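PDB 5YV7: kunitz-type serine protease inhibitor homolog calcicludine from Dendroaspis angusticeps, which probably blocks L-type calcium channels as a snake toxin built on the Kunitz-type serine protease inhibitor fold. Local coordinates for residues F47-I50 with G51-R54. Residues are numbered along the deposited sequence; the frame is centred on the assembly and turned at random.
Sequences FQTI and GECR
Cys53 N bonds to Thr49 O (3.2 Å) and Arg54 N to Ile50 O (2.9 Å), two i to i+4 backbone bonds that open the first turn of helix 50-58, the C-terminal helix of the Kunitz fold. Thr49 is its N-cap: OG1 sits between the backbone N and the carbonyl carbon (chi1 61°) and from there accepts a hydrogen bond from Glu52 N at 3.1 Å, with an N-H...O angle of 160°. Glu52 reaches back the other way, its extended side chain bringing OE2 to Gln48 N in a weak 3.3 Å bond. Together the two side chain-to-backbone bonds, from Glu52 N to Thr49 and from Gln48 N to Glu52, tie the incoming loop to the helix start from both directions. The other carboxylate oxygen, OE1, forms a salt bridge with Lys56 one turn on, and the carboxylate stands nearly perpendicular to the Phe47 ring, at its edge.

Buried Phe47 turns one ring face to Cys53, whose CA makes a CH-pi contact 3.9 Å from the ring centroid, while SG approaches obliquely as a sulfur-aromatic neighbour. That sulfur is disulfide-bonded to Cys32 of strand 31-37, so the ring packs beside the link that fastens helix to sheet, and Phe47 is itself hydrogen-bonded through its backbone to Phe23 of strand 20-26. The Ile50 side chain also packs on Phe23 and Cys32, and its CD1 sits over the centre of one face of the Arg54 guanidinium, 3.5 Å from Arg54 CZ.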
loop_
_atom_site.group_PDB
_atom_site.type_symbol
_atom_site.label_atom_id
_atom_site.label_comp_id
_atom_site.label_asym_id
_atom_site.label_seq_id
_atom_site.Cartn_x
_atom_site.Cartn_y
_atom_site.Cartn_z
ATOM N N PHE A 47 -1.017 3.239 -1.961
ATOM C CA PHE A 47 -0.738 4.664 -1.921
ATOM C C PHE A 47 -0.093 5.087 -3.230
ATOM O O PHE A 47 0.637 4.316 -3.862
ATOM C CB PHE A 47 0.143 5.000 -0.715
ATOM C CG PHE A 47 -0.352 4.386 0.547
ATOM C CD1 PHE A 47 -1.338 5.016 1.295
ATOM C CD2 PHE A 47 0.113 3.147 0.959
ATOM C CE1 PHE A 47 -1.833 4.440 2.442
ATOM C CE2 PHE A 47 -0.373 2.565 2.102
ATOM C CZ PHE A 47 -1.351 3.214 2.852
ATOM N N GLN A 48 -0.397 6.315 -3.649
ATOM C CA GLN A 48 0.149 6.803 -4.905
ATOM C C GLN A 48 1.614 7.206 -4.770
ATOM O O GLN A 48 2.371 7.110 -5.737
ATOM C CB GLN A 48 -0.693 7.972 -5.417
ATOM C CG GLN A 48 -0.209 8.560 -6.741
ATOM C CD GLN A 48 -0.239 7.549 -7.878
ATOM O OE1 GLN A 48 -1.136 6.709 -7.954
ATOM N NE2 GLN A 48 0.744 7.626 -8.769
ATOM N N THR A 49 2.039 7.634 -3.591
ATOM C CA THR A 49 3.420 8.037 -3.390
ATOM C C THR A 49 3.959 7.363 -2.143
ATOM O O THR A 49 3.205 7.059 -1.212
ATOM C CB THR A 49 3.554 9.554 -3.238
ATOM O OG1 THR A 49 2.804 9.977 -2.091
ATOM C CG2 THR A 49 3.024 10.271 -4.477
ATOM N N ILE A 50 5.273 7.135 -2.130
ATOM C CA ILE A 50 5.880 6.588 -0.926
ATOM C C ILE A 50 5.704 7.548 0.251
ATOM O O ILE A 50 5.560 7.112 1.403
ATOM C CB ILE A 50 7.358 6.242 -1.174
ATOM C CG1 ILE A 50 7.839 5.274 -0.088
ATOM C CG2 ILE A 50 8.211 7.507 -1.228
ATOM C CD1 ILE A 50 9.258 4.783 -0.262
ATOM N N GLY A 51 5.675 8.859 -0.011
ATOM C CA GLY A 51 5.467 9.810 1.068
ATOM C C GLY A 51 4.109 9.657 1.730
ATOM O O GLY A 51 4.000 9.670 2.963
ATOM N N GLU A 52 3.054 9.517 0.923
ATOM C CA GLU A 52 1.730 9.308 1.487
ATOM C C GLU A 52 1.688 8.026 2.305
ATOM O O GLU A 52 1.071 7.987 3.376
ATOM C CB GLU A 52 0.681 9.280 0.375
ATOM C CG GLU A 52 -0.743 9.136 0.874
ATOM C CD GLU A 52 -1.701 8.547 -0.168
ATOM O OE1 GLU A 52 -2.801 8.110 0.243
ATOM O OE2 GLU A 52 -1.379 8.527 -1.385
ATOM N N CYS A 53 2.372 6.976 1.836
ATOM C CA CYS A 53 2.448 5.738 2.607
ATOM C C CYS A 53 3.155 5.962 3.947
ATOM O O CYS A 53 2.684 5.507 4.996
ATOM C CB CYS A 53 3.154 4.656 1.794
ATOM S SG CYS A 53 3.395 3.094 2.690
ATOM N N ARG A 54 4.284 6.671 3.935
ATOM C CA ARG A 54 5.011 6.903 5.177
ATOM C C ARG A 54 4.217 7.785 6.124
ATOM O O ARG A 54 4.254 7.587 7.344
ATOM C CB ARG A 54 6.371 7.524 4.884
ATOM C CG ARG A 54 7.352 6.519 4.356
ATOM C CD ARG A 54 8.435 7.188 3.581
ATOM N NE ARG A 54 9.548 6.281 3.369
ATOM C CZ ARG A 54 10.549 6.525 2.529
ATOM N NH1 ARG A 54 10.573 7.649 1.822
ATOM N NH2 ARG A 54 11.526 5.647 2.400
#